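Local coordinates for protein glucose-6-phosphate 1-dehydrogenase (PDB 7E6I) that catalyses the NADP+-dependent oxidation of glucose 6-phosphate to 6-phosphogluconolactone, the rate-limiting first step of the oxidative pentose phosphate pathway, at residues V151-G156 / I238-Q243; F173-L178 / V431-L436; L194-R197 / F202-A205; L246-T251 / D268-V273; V273-S278 / L436-K441. All coordinates share one frame; numbering follows the deposited sequence.

Interaction 1: residues V151-G156 / I238-Q243. With BG6 (6-O-phosphono-beta-D-glucopyranose), chain B.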
# COMPACT_ATOMS: atom_id res chain seq x y z
N VAL A 151 10.43 6.40 5.00
CA VAL A 151 10.86 5.03 4.81
C VAL A 151 9.66 4.21 4.35
O VAL A 151 8.51 4.54 4.62
CB VAL A 151 11.48 4.40 6.08
CG1 VAL A 151 12.96 4.73 6.15
CG2 VAL A 151 10.75 4.86 7.33
N GLU A 152 9.97 3.13 3.64
CA GLU A 152 8.98 2.32 2.96
C GLU A 152 8.99 0.91 3.52
O GLU A 152 10.03 0.41 3.96
CB GLU A 152 9.28 2.31 1.46
CG GLU A 152 8.20 1.68 0.63
CD GLU A 152 8.34 2.02 -0.84
OE1 GLU A 152 9.14 2.95 -1.19
OE2 GLU A 152 7.64 1.34 -1.63
N LYS A 153 7.83 0.26 3.50
CA LYS A 153 7.75 -1.10 4.01
C LYS A 153 8.62 -2.02 3.17
O LYS A 153 8.85 -1.76 1.98
CB LYS A 153 6.29 -1.58 4.02
CG LYS A 153 5.73 -1.95 2.65
CD LYS A 153 5.72 -3.46 2.42
CE LYS A 153 4.91 -3.86 1.16
NZ LYS A 153 5.31 -5.19 0.59
N PRO A 154 9.12 -3.13 3.74
CA PRO A 154 8.81 -3.72 5.04
C PRO A 154 9.57 -3.12 6.22
O PRO A 154 10.74 -2.72 6.09
CB PRO A 154 9.22 -5.18 4.85
CG PRO A 154 10.40 -5.08 3.96
CD PRO A 154 10.19 -3.88 3.06
N PHE A 155 8.91 -3.04 7.37
CA PHE A 155 9.57 -2.69 8.62
C PHE A 155 9.57 -3.92 9.53
O PHE A 155 8.90 -3.93 10.57
CB PHE A 155 8.86 -1.52 9.31
CG PHE A 155 8.34 -0.49 8.36
CD1 PHE A 155 9.18 0.50 7.86
CD2 PHE A 155 7.03 -0.52 7.94
CE1 PHE A 155 8.72 1.45 6.99
CE2 PHE A 155 6.55 0.43 7.07
CZ PHE A 155 7.39 1.42 6.58
N GLY A 156 10.30 -4.95 9.15
CA GLY A 156 10.27 -6.20 9.87
C GLY A 156 9.60 -7.30 9.07
O GLY A 156 8.96 -7.06 8.04
N ILE A 238 1.41 -13.89 2.31
CA ILE A 238 0.80 -13.24 3.45
C ILE A 238 1.63 -12.05 3.88
O ILE A 238 1.12 -10.93 4.01
CB ILE A 238 0.59 -14.26 4.59
CG1 ILE A 238 -0.32 -15.38 4.09
CG2 ILE A 238 -0.02 -13.58 5.79
CD1 ILE A 238 -0.46 -16.51 5.03
N ARG A 239 2.93 -12.26 4.07
CA ARG A 239 3.83 -11.15 4.37
C ARG A 239 3.90 -10.16 3.22
O ARG A 239 4.09 -8.96 3.44
CB ARG A 239 5.24 -11.66 4.65
CG ARG A 239 5.53 -11.96 6.08
CD ARG A 239 7.03 -12.02 6.31
NE ARG A 239 7.30 -12.77 7.52
CZ ARG A 239 7.36 -14.09 7.57
NH1 ARG A 239 7.16 -14.80 6.46
NH2 ARG A 239 7.61 -14.71 8.72
N ASP A 240 3.81 -10.65 1.98
CA ASP A 240 4.10 -9.79 0.85
C ASP A 240 3.06 -8.69 0.69
O ASP A 240 3.41 -7.54 0.43
CB ASP A 240 4.23 -10.60 -0.44
CG ASP A 240 4.89 -9.80 -1.57
OD1 ASP A 240 5.82 -8.99 -1.28
OD2 ASP A 240 4.49 -9.97 -2.74
N VAL A 241 1.77 -9.02 0.82
CA VAL A 241 0.71 -8.06 0.51
C VAL A 241 -0.44 -8.08 1.51
O VAL A 241 -1.21 -7.12 1.59
CB VAL A 241 0.14 -8.28 -0.91
CG1 VAL A 241 1.27 -8.21 -1.96
CG2 VAL A 241 -0.65 -9.59 -0.98
N MET A 242 -0.59 -9.16 2.28
CA MET A 242 -1.77 -9.25 3.14
C MET A 242 -1.55 -8.56 4.48
O MET A 242 -2.41 -7.79 4.91
CB MET A 242 -2.17 -10.72 3.34
CG MET A 242 -2.23 -11.51 2.03
SD MET A 242 -2.92 -13.19 2.17
CE MET A 242 -4.52 -12.82 2.91
N GLN A 243 -0.42 -8.83 5.14
CA GLN A 243 -0.09 -8.15 6.40
C GLN A 243 -0.03 -6.63 6.25
O GLN A 243 -0.20 -5.90 7.23
CB GLN A 243 1.26 -8.69 6.91
CG GLN A 243 1.76 -8.13 8.26
CD GLN A 243 2.48 -6.79 8.13
OE1 GLN A 243 2.97 -6.43 7.05
NE2 GLN A 243 2.52 -6.04 9.22
C1 BG6 B . 4.56 -5.22 -3.39
C2 BG6 B . 4.73 -6.74 -3.37
O1 BG6 B . 4.50 -4.66 -2.14
O5 BG6 B . 3.28 -4.87 -4.09
C3 BG6 B . 4.68 -7.31 -4.75
O2 BG6 B . 5.95 -7.12 -2.74
C4 BG6 B . 3.39 -6.97 -5.43
O3 BG6 B . 4.78 -8.75 -4.70
C5 BG6 B . 3.18 -5.45 -5.45
O4 BG6 B . 3.42 -7.50 -6.76
C6 BG6 B . 1.82 -5.05 -5.96
O6 BG6 B . 1.74 -3.64 -5.91
P BG6 B . 0.82 -2.87 -7.07
O1P BG6 B . -0.51 -3.59 -6.94
O2P BG6 B . 1.48 -3.07 -8.41
O3P BG6 B . 0.69 -1.37 -6.82
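K153 and D240 meet where the loop that leaves the C-terminal end of strand 146-152 faces helix 236-254, so the contact links the Rossmann-type coenzyme domain to the α+β C-terminal domain at the substrate site. The strand gives way at K153 to a loop whose next peptide, before P154, is cis; this belongs to the E-K-P-F-G sequence, an instance of the EKPxG motif of the family. Opposite it the helix widens, with a π-type bond from Q243 N to I238 O (2.8 Å).

K153 carries its CG between the backbone N and carbonyl carbon (chi1 75°) and bends at chi2, which brings its NZ to the helix. That NZ donates to the main-chain O of D240 at 3.0 Å, in the carbonyl plane and with a C=O···N angle of 153°. The same amine donates to O1 of the bound sugar phosphate (2.9 Å), so the helix backbone helps to aim it at the anomeric hydroxyl. H245, probably the proton acceptor, is close by and also bonds the ligand.

The CB of D240 points away from the loop, but with CG anti to the backbone N its carboxylate spreads both oxygens over the sugar's neighbouring hydroxyls. O2 donates to OD1 and O3 to OD2; both bonds are modelled very short, their exact lengths being doubtful, and D240 OD1 remains 4.3 Å from K153 NZ.

Interaction 2: residues F173-L178 / V431-L436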
# COMPACT_ATOMS: atom_id res chain seq x y z
N PHE A 173 14.07 9.53 15.52
CA PHE A 173 13.06 10.36 14.87
C PHE A 173 11.70 10.05 15.45
O PHE A 173 11.32 8.88 15.58
CB PHE A 173 13.07 10.13 13.36
CG PHE A 173 14.26 10.70 12.69
CD1 PHE A 173 14.36 12.08 12.50
CD2 PHE A 173 15.29 9.88 12.27
CE1 PHE A 173 15.47 12.63 11.88
CE2 PHE A 173 16.42 10.42 11.65
CZ PHE A 173 16.51 11.79 11.45
N SER A 174 10.96 11.09 15.80
CA SER A 174 9.63 10.94 16.36
C SER A 174 8.61 10.60 15.27
O SER A 174 8.87 10.71 14.07
CB SER A 174 9.21 12.22 17.05
OG SER A 174 9.00 13.20 16.05
N GLU A 175 7.42 10.19 15.72
CA GLU A 175 6.33 9.89 14.79
C GLU A 175 6.01 11.09 13.91
O GLU A 175 5.63 10.91 12.75
CB GLU A 175 5.09 9.44 15.57
CG GLU A 175 5.25 8.06 16.21
CD GLU A 175 5.61 6.98 15.19
OE1 GLU A 175 4.86 6.83 14.19
OE2 GLU A 175 6.63 6.28 15.38
N ASP A 176 6.21 12.30 14.42
CA ASP A 176 5.90 13.50 13.64
C ASP A 176 6.85 13.70 12.47
O ASP A 176 6.45 14.25 11.44
CB ASP A 176 5.91 14.73 14.54
CG ASP A 176 4.56 15.00 15.16
OD1 ASP A 176 3.56 15.13 14.40
OD2 ASP A 176 4.48 15.07 16.40
N GLU A 177 8.11 13.25 12.60
CA GLU A 177 9.10 13.37 11.54
C GLU A 177 9.16 12.15 10.63
O GLU A 177 9.72 12.24 9.53
CB GLU A 177 10.49 13.60 12.16
CG GLU A 177 10.54 14.80 13.11
CD GLU A 177 11.75 14.76 14.05
OE1 GLU A 177 12.48 15.77 14.10
OE2 GLU A 177 11.96 13.72 14.72
N LEU A 178 8.61 11.02 11.07
CA LEU A 178 8.66 9.75 10.35
C LEU A 178 7.46 9.60 9.41
O LEU A 178 6.31 9.83 9.82
CB LEU A 178 8.67 8.61 11.36
CG LEU A 178 9.90 7.72 11.48
CD1 LEU A 178 11.09 8.30 10.72
CD2 LEU A 178 10.20 7.48 12.95
N VAL A 431 1.92 4.91 7.87
CA VAL A 431 1.74 3.95 8.96
C VAL A 431 2.36 4.50 10.23
O VAL A 431 3.50 4.99 10.23
CB VAL A 431 2.37 2.59 8.60
CG1 VAL A 431 1.87 1.54 9.57
CG2 VAL A 431 2.06 2.18 7.16
N ARG A 432 1.63 4.40 11.32
CA ARG A 432 2.11 4.81 12.63
C ARG A 432 2.71 3.61 13.37
O ARG A 432 2.44 2.45 13.05
CB ARG A 432 0.99 5.44 13.45
CG ARG A 432 1.47 6.40 14.50
CD ARG A 432 0.31 7.24 15.03
NE ARG A 432 -0.58 6.47 15.89
CZ ARG A 432 -1.79 6.90 16.24
NH1 ARG A 432 -2.23 8.08 15.79
NH2 ARG A 432 -2.57 6.16 17.02
N ASP A 433 3.52 3.91 14.39
CA ASP A 433 4.27 2.85 15.07
C ASP A 433 3.34 1.87 15.80
O ASP A 433 3.58 0.66 15.77
CB ASP A 433 5.30 3.46 16.02
CG ASP A 433 4.68 4.33 17.10
OD1 ASP A 433 3.75 5.11 16.77
OD2 ASP A 433 5.11 4.25 18.27
N ASP A 434 2.28 2.37 16.46
CA ASP A 434 1.36 1.43 17.11
C ASP A 434 0.56 0.63 16.08
O ASP A 434 0.28 -0.56 16.30
CB ASP A 434 0.41 2.15 18.08
CG ASP A 434 -0.34 3.34 17.46
OD1 ASP A 434 -0.04 3.75 16.32
OD2 ASP A 434 -1.24 3.89 18.15
N GLU A 435 0.22 1.26 14.96
CA GLU A 435 -0.39 0.55 13.84
C GLU A 435 0.47 -0.62 13.38
O GLU A 435 -0.02 -1.74 13.17
CB GLU A 435 -0.60 1.56 12.71
CG GLU A 435 -1.44 1.10 11.55
CD GLU A 435 -1.59 2.21 10.50
OE1 GLU A 435 -1.04 3.32 10.69
OE2 GLU A 435 -2.27 1.97 9.47
N LEU A 436 1.77 -0.37 13.21
CA LEU A 436 2.70 -1.43 12.87
C LEU A 436 2.72 -2.51 13.94
O LEU A 436 2.63 -3.71 13.64
CB LEU A 436 4.10 -0.82 12.70
CG LEU A 436 5.10 -1.36 11.71
CD1 LEU A 436 4.42 -2.00 10.52
CD2 LEU A 436 5.98 -0.19 11.27
O HOH W 1 4.28 7.28 9.40
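E175 reaches from the loop ahead of strand 178-181 to the first turn of helix 433-451 and accepts a hydrogen bond from the backbone of D433. With CG anti to its carbonyl carbon (chi1 -70°) and the chain folded back at chi2, the carboxylate is laid over the helix start. D433 N meets E175 OE1 at 3.2 Å, approaching from 59° above the carboxylate plane. Beside it, E175 OE1 rests on R432 CG at 3.4 Å.

The carboxylate of D433 lies stacked on that of E175, the planes 20° apart and E175 CD 3.1 Å from D433 OD1. Such crowding of like charges is probably eased by R180, which forms a salt bridge with E175 OE2. R432 holds D434 side-on, NE to OD1 at 2.8 Å and NH2 to OD2 at 2.9 Å, its guanidinium being engaged there and not with E175. Were this glutamate an alanine, D433 N would probably lose this acceptor and R180 this carboxylate partner.

R432 is the N-cap, and its own N donates to E435 OE1 at 2.9 Å. That bond is one half of a capping box, typical of a helix N-terminus, here met by a loop of the coenzyme domain.

Interaction 3: residues L194-R197 / F202-A205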
# COMPACT_ATOMS: atom_id res chain seq x y z
N LEU A 194 -12.89 6.47 2.64
CA LEU A 194 -13.48 7.02 3.85
C LEU A 194 -14.66 7.94 3.53
O LEU A 194 -15.72 7.87 4.15
CB LEU A 194 -12.43 7.76 4.66
CG LEU A 194 -11.44 6.85 5.38
CD1 LEU A 194 -10.52 7.66 6.27
CD2 LEU A 194 -12.20 5.82 6.20
N LEU A 195 -14.48 8.81 2.54
CA LEU A 195 -15.54 9.76 2.23
C LEU A 195 -16.70 9.06 1.56
O LEU A 195 -17.86 9.41 1.78
CB LEU A 195 -14.98 10.88 1.35
CG LEU A 195 -15.80 12.14 1.13
CD1 LEU A 195 -16.68 12.50 2.34
CD2 LEU A 195 -14.80 13.25 0.79
N MET A 196 -16.39 8.05 0.73
CA MET A 196 -17.42 7.24 0.10
C MET A 196 -18.36 6.63 1.12
O MET A 196 -19.59 6.69 0.96
CB MET A 196 -16.77 6.14 -0.73
CG MET A 196 -17.66 5.53 -1.79
SD MET A 196 -17.05 3.89 -2.23
CE MET A 196 -16.82 3.18 -0.60
N ARG A 197 -17.82 6.02 2.18
CA ARG A 197 -18.72 5.37 3.13
C ARG A 197 -19.28 6.35 4.15
O ARG A 197 -20.49 6.37 4.39
CB ARG A 197 -18.03 4.17 3.82
CG ARG A 197 -16.73 4.46 4.53
CD ARG A 197 -16.09 3.21 5.21
NE ARG A 197 -16.77 2.86 6.46
CZ ARG A 197 -16.16 2.63 7.62
NH1 ARG A 197 -14.83 2.70 7.70
NH2 ARG A 197 -16.88 2.31 8.69
N PHE A 202 -26.57 6.40 2.18
CA PHE A 202 -26.93 5.19 1.45
C PHE A 202 -25.94 4.04 1.67
O PHE A 202 -26.27 2.87 1.42
CB PHE A 202 -27.01 5.48 -0.06
CG PHE A 202 -27.72 6.75 -0.40
CD1 PHE A 202 -29.11 6.84 -0.28
CD2 PHE A 202 -27.02 7.85 -0.87
CE1 PHE A 202 -29.78 8.01 -0.61
CE2 PHE A 202 -27.69 9.02 -1.21
CZ PHE A 202 -29.07 9.11 -1.09
N LEU A 203 -24.71 4.33 2.10
CA LEU A 203 -23.81 3.27 2.51
C LEU A 203 -23.62 3.22 4.01
O LEU A 203 -23.66 2.14 4.60
CB LEU A 203 -22.45 3.45 1.83
CG LEU A 203 -22.41 3.33 0.31
CD1 LEU A 203 -20.98 3.50 -0.16
CD2 LEU A 203 -22.99 1.99 -0.14
N ASN A 204 -23.46 4.38 4.65
CA ASN A 204 -23.12 4.38 6.07
C ASN A 204 -24.22 3.76 6.93
O ASN A 204 -23.93 3.11 7.94
CB ASN A 204 -22.82 5.81 6.53
CG ASN A 204 -22.18 5.85 7.89
OD1 ASN A 204 -22.68 6.50 8.81
ND2 ASN A 204 -21.09 5.11 8.06
N ALA A 205 -25.48 3.96 6.56
CA ALA A 205 -26.58 3.41 7.35
C ALA A 205 -26.61 1.89 7.30
O ALA A 205 -27.20 1.27 8.18
CB ALA A 205 -27.92 3.94 6.85
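L203 and N204 pack against the backbone oxygens of M196 and R197, the last turn of helix 193-198 meeting the end of the short helix 201-204. No hydrogen bond spans the two segments; the contact is built from carbon atoms on carbonyl groups and one apolar pair.

L203 comes first. Its CB lies 4.3 Å from R197 O, and its CG, anti to the carbonyl carbon (chi1 -64°), directs CD1 to within 3.7 Å of M196 O. The same methyl meets M196 CE at 4.2 Å, the methionine reaching it by a bend at its last torsion, with the two chains inclined to each other.

N204 follows, at the closest backbone approach, where its CA is 5.4 Å from that of R197. Its CB sits 3.2 Å from R197 O, whereas ND2 stands back at 3.9 Å from that oxygen. The R197 guanidinium is engaged elsewhere, donating to the main-chain oxygens of L252 and M255, and M196 O accepts from N200 in the turn between the helices.

Together helices 193-198 and 201-204 form a compact corner lying on strand 367-373 of the mixed sheet, with M196 on I370 and L203 on L368, while R197 ties it to the end of helix 236-254.

Interaction 4: residues L246-T251 / D268-V273; sequences LLQVLT and DEKVKV
T251 and Q248, one turn apart on helix 236-254, receive the long side chain of K270 from helix 263-276. The two helical segments run nearly perpendicular, at 103°, with their axes 10.4 Å apart, in the helical layer of the C-terminal domain.

The polar part is a single hydrogen bond across the segments: K270 NZ donates to Q248 OE1 at 2.7 Å. The C=O···N angle is 136° and the donor is tilted from the amide's carbonyl plane. Q248 is bent at chi2 and K270 at chi3, and the two side chains cross at about a right angle. The arrangement is completed by E435 of helix 433-451, whose OE2 forms a salt bridge with K270 NZ and accepts from Q248 NE2, so that the amide is held at both ends.

The apolar part is tight. T251 CG2 presses against the lysine's aliphatic chain, 3.3 Å from K270 CE and 3.4 Å from K270 CG. One turn further on, V273 CG1 rests 3.9 Å from T251 OG1.

Cutting this lysine back to an alanine is likely to leave E435 without its cationic mate, Q248 OE1 without this donor and T251 CG2 without most of the chain it packs on. All four touching residues are buried, and the lysine's charge is met inside the protein by a carboxylate and an amide oxygen, which implies a buried polar crosslink among three helices.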
# COMPACT_ATOMS: atom_id res chain seq x y z
N LEU A 246 -3.29 -5.23 2.00
CA LEU A 246 -4.68 -5.64 2.16
C LEU A 246 -5.21 -5.30 3.56
O LEU A 246 -6.37 -4.89 3.71
CB LEU A 246 -4.82 -7.14 1.87
CG LEU A 246 -4.51 -7.57 0.41
CD1 LEU A 246 -5.23 -8.87 0.06
CD2 LEU A 246 -4.88 -6.46 -0.59
N LEU A 247 -4.38 -5.46 4.59
CA LEU A 247 -4.82 -5.10 5.93
C LEU A 247 -5.12 -3.61 6.02
O LEU A 247 -6.09 -3.20 6.66
CB LEU A 247 -3.77 -5.49 6.97
CG LEU A 247 -4.19 -5.26 8.42
CD1 LEU A 247 -5.52 -5.97 8.70
CD2 LEU A 247 -3.11 -5.73 9.40
N GLN A 248 -4.30 -2.78 5.36
CA GLN A 248 -4.56 -1.35 5.33
C GLN A 248 -5.95 -1.05 4.77
O GLN A 248 -6.75 -0.34 5.39
CB GLN A 248 -3.50 -0.64 4.48
CG GLN A 248 -2.18 -0.39 5.20
CD GLN A 248 -2.33 0.56 6.38
OE1 GLN A 248 -3.32 1.28 6.50
NE2 GLN A 248 -1.35 0.56 7.27
N VAL A 249 -6.25 -1.60 3.58
CA VAL A 249 -7.57 -1.42 2.98
C VAL A 249 -8.67 -1.83 3.95
O VAL A 249 -9.65 -1.11 4.15
CB VAL A 249 -7.66 -2.23 1.67
CG1 VAL A 249 -9.11 -2.28 1.18
CG2 VAL A 249 -6.72 -1.64 0.62
N LEU A 250 -8.53 -3.02 4.55
CA LEU A 250 -9.59 -3.54 5.41
C LEU A 250 -9.81 -2.61 6.59
O LEU A 250 -10.94 -2.37 7.02
CB LEU A 250 -9.20 -4.94 5.90
CG LEU A 250 -10.12 -5.62 6.91
CD1 LEU A 250 -11.53 -5.77 6.31
CD2 LEU A 250 -9.53 -6.97 7.33
N THR A 251 -8.73 -2.05 7.07
CA THR A 251 -8.77 -1.11 8.17
C THR A 251 -9.58 0.14 7.79
O THR A 251 -10.43 0.62 8.56
CB THR A 251 -7.31 -0.82 8.54
OG1 THR A 251 -7.01 -1.42 9.79
CG2 THR A 251 -7.00 0.57 8.57
N ASP A 268 -5.70 7.10 14.74
CA ASP A 268 -6.27 6.55 15.97
C ASP A 268 -7.38 5.54 15.67
O ASP A 268 -7.50 4.53 16.37
CB ASP A 268 -6.84 7.66 16.85
CG ASP A 268 -5.77 8.52 17.52
OD1 ASP A 268 -4.60 8.09 17.63
OD2 ASP A 268 -6.13 9.64 17.95
N GLU A 269 -8.22 5.83 14.68
CA GLU A 269 -9.32 4.91 14.41
C GLU A 269 -8.82 3.64 13.73
O GLU A 269 -9.37 2.55 13.97
CB GLU A 269 -10.39 5.59 13.56
CG GLU A 269 -11.08 6.77 14.24
CD GLU A 269 -11.67 6.44 15.61
OE1 GLU A 269 -12.15 5.30 15.81
OE2 GLU A 269 -11.67 7.31 16.50
N LYS A 270 -7.78 3.74 12.90
CA LYS A 270 -7.20 2.53 12.32
C LYS A 270 -6.60 1.64 13.41
O LYS A 270 -6.90 0.44 13.47
CB LYS A 270 -6.15 2.92 11.27
CG LYS A 270 -6.76 3.59 10.05
CD LYS A 270 -5.69 4.25 9.21
CE LYS A 270 -5.07 3.26 8.26
NZ LYS A 270 -3.85 3.75 7.54
N VAL A 271 -5.80 2.22 14.31
CA VAL A 271 -5.26 1.46 15.43
C VAL A 271 -6.39 0.86 16.25
O VAL A 271 -6.34 -0.31 16.65
CB VAL A 271 -4.34 2.35 16.29
CG1 VAL A 271 -3.87 1.59 17.53
CG2 VAL A 271 -3.14 2.85 15.47
N LYS A 272 -7.44 1.64 16.49
CA LYS A 272 -8.55 1.18 17.32
C LYS A 272 -9.21 -0.06 16.74
O LYS A 272 -9.52 -1.00 17.48
CB LYS A 272 -9.59 2.29 17.51
CG LYS A 272 -10.70 1.86 18.46
CD LYS A 272 -11.51 3.02 18.97
CE LYS A 272 -12.97 2.64 19.11
NZ LYS A 272 -13.73 3.66 19.91
N VAL A 273 -9.49 -0.07 15.43
CA VAL A 273 -10.18 -1.25 14.91
C VAL A 273 -9.21 -2.44 14.86
O VAL A 273 -9.60 -3.59 15.12
CB VAL A 273 -10.84 -0.95 13.54
CG1 VAL A 273 -9.80 -0.79 12.40
CG2 VAL A 273 -11.82 -2.05 13.20

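Interaction 5: residues V273-S278 / L436-K441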
# COMPACT_ATOMS: atom_id res chain seq x y z
N VAL A 273 -9.49 -0.07 15.43
CA VAL A 273 -10.18 -1.25 14.91
C VAL A 273 -9.21 -2.44 14.86
O VAL A 273 -9.60 -3.59 15.12
CB VAL A 273 -10.84 -0.95 13.54
CG1 VAL A 273 -9.80 -0.79 12.40
CG2 VAL A 273 -11.82 -2.05 13.20
N LEU A 274 -7.92 -2.19 14.58
CA LEU A 274 -6.93 -3.25 14.63
C LEU A 274 -6.95 -3.97 15.97
O LEU A 274 -6.93 -5.20 16.03
CB LEU A 274 -5.54 -2.68 14.35
CG LEU A 274 -5.23 -2.44 12.88
CD1 LEU A 274 -3.90 -1.69 12.69
CD2 LEU A 274 -5.23 -3.76 12.11
N LYS A 275 -7.03 -3.22 17.07
CA LYS A 275 -7.04 -3.85 18.39
C LYS A 275 -8.30 -4.68 18.64
O LYS A 275 -8.30 -5.51 19.55
CB LYS A 275 -6.90 -2.79 19.48
CG LYS A 275 -5.58 -2.05 19.43
CD LYS A 275 -5.37 -1.23 20.68
CE LYS A 275 -4.17 -0.34 20.55
NZ LYS A 275 -3.78 0.26 21.85
N ALA A 276 -9.37 -4.46 17.88
CA ALA A 276 -10.59 -5.23 18.07
C ALA A 276 -10.61 -6.53 17.28
O ALA A 276 -11.52 -7.34 17.48
CB ALA A 276 -11.81 -4.39 17.70
N PHE A 277 -9.65 -6.74 16.40
CA PHE A 277 -9.57 -7.99 15.66
C PHE A 277 -9.38 -9.14 16.64
O PHE A 277 -8.52 -9.08 17.53
CB PHE A 277 -8.39 -7.95 14.68
CG PHE A 277 -8.72 -7.35 13.35
CD1 PHE A 277 -9.03 -5.99 13.24
CD2 PHE A 277 -8.68 -8.12 12.20
CE1 PHE A 277 -9.30 -5.44 12.02
CE2 PHE A 277 -8.97 -7.57 10.97
CZ PHE A 277 -9.28 -6.23 10.88
N SER A 278 -10.16 -10.20 16.48
CA SER A 278 -9.88 -11.41 17.23
C SER A 278 -8.59 -12.03 16.70
O SER A 278 -8.18 -11.72 15.58
CB SER A 278 -11.04 -12.38 17.11
OG SER A 278 -12.15 -11.90 17.87
N LEU A 436 1.77 -0.37 13.21
CA LEU A 436 2.70 -1.43 12.87
C LEU A 436 2.72 -2.51 13.94
O LEU A 436 2.63 -3.71 13.64
CB LEU A 436 4.10 -0.82 12.70
CG LEU A 436 5.10 -1.36 11.71
CD1 LEU A 436 4.42 -2.00 10.52
CD2 LEU A 436 5.98 -0.19 11.27
N ASP A 437 2.82 -2.10 15.20
CA ASP A 437 2.95 -3.07 16.27
C ASP A 437 1.74 -3.99 16.32
O ASP A 437 1.88 -5.21 16.40
CB ASP A 437 3.14 -2.34 17.60
CG ASP A 437 3.29 -3.30 18.75
OD1 ASP A 437 4.24 -4.10 18.75
OD2 ASP A 437 2.45 -3.25 19.67
N VAL A 438 0.53 -3.42 16.26
CA VAL A 438 -0.68 -4.24 16.36
C VAL A 438 -0.83 -5.14 15.14
O VAL A 438 -1.28 -6.29 15.24
CB VAL A 438 -1.91 -3.35 16.56
CG1 VAL A 438 -3.16 -4.22 16.65
CG2 VAL A 438 -1.75 -2.52 17.80
N SER A 439 -0.46 -4.64 13.96
CA SER A 439 -0.62 -5.48 12.78
C SER A 439 0.32 -6.68 12.84
O SER A 439 -0.05 -7.78 12.42
CB SER A 439 -0.40 -4.65 11.51
OG SER A 439 0.99 -4.53 11.21
N TRP A 440 1.52 -6.51 13.41
CA TRP A 440 2.42 -7.64 13.57
C TRP A 440 1.98 -8.57 14.71
O TRP A 440 2.14 -9.79 14.59
CB TRP A 440 3.86 -7.16 13.79
CG TRP A 440 4.56 -6.84 12.47
CD1 TRP A 440 5.10 -5.64 12.10
CD2 TRP A 440 4.77 -7.73 11.37
NE1 TRP A 440 5.63 -5.72 10.83
CE2 TRP A 440 5.43 -6.99 10.36
CE3 TRP A 440 4.45 -9.08 11.13
CZ2 TRP A 440 5.79 -7.56 9.14
CZ3 TRP A 440 4.80 -9.64 9.92
CH2 TRP A 440 5.47 -8.88 8.93
N LYS A 441 1.39 -8.03 15.78
CA LYS A 441 0.86 -8.91 16.83
C LYS A 441 -0.24 -9.81 16.28
O LYS A 441 -0.41 -10.95 16.75
CB LYS A 441 0.31 -8.08 18.00
CG LYS A 441 1.36 -7.64 19.01
CD LYS A 441 0.89 -6.43 19.83
CE LYS A 441 1.73 -6.31 21.11
NZ LYS A 441 2.45 -5.01 21.30
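V438 projects from helix 433-451 towards the end of helix 263-276, entering between L274 and K275. The backbones come nearest here as well, with 6.6 Å between the CA atoms of V438 and L274.

From its CB, which remains 4.3 Å from L274 CB, the valine divides into two methyls with different partners. CG1, anti to the backbone N (chi1 180°), is carried straight at the opposite helix and touches L274 CB at 3.7 Å, then the carbonyl carbon L274 C at 3.9 Å. The same methyl lies 4.0 Å from K275 N, so it packs on main chain as much as on side chain. CG2 turns to the solvent-facing flank and meets K275 CG at 4.2 Å; the extended lysine passes across it at about a right angle.

Next along the helix, S439 OG donates to L436 O at 3.0 Å, an oxygen that also takes the regular helical bond from W440 N. The serine hydroxyl is thereby turned back onto its own helix.

Around this apolar seam, L274 also packs on E435, and F277 touches both L250 of helix 236-254 and L442 of helix 433-451. S439 touches L247 of helix 236-254, while W440 lies against A162 of helix 159-169, so helix 433-451 packs on helices of both domains.

Helix 433-451 links four of the five contacts: interactions 2 and 5 share L436 on it, and its E435 closes the polar group of interaction 4, which shares V273 with interaction 5. Interaction 1 uses the same helix 236-254 as interaction 4, and its F155 packs on L436. Chemistry follows place. Interaction 1, partly buried, is polar and built round the ligand; interaction 2, at the surface, is dominated by carboxylates and capping. Interaction 4 is fully buried and mixes one satisfied charge with close packing, whereas interaction 5 is apolar and partly buried. Interaction 3 stands apart, touching none of the others. Interactions 1 and 2 bridge the domains; 3 to 5 lie in the C-terminal one.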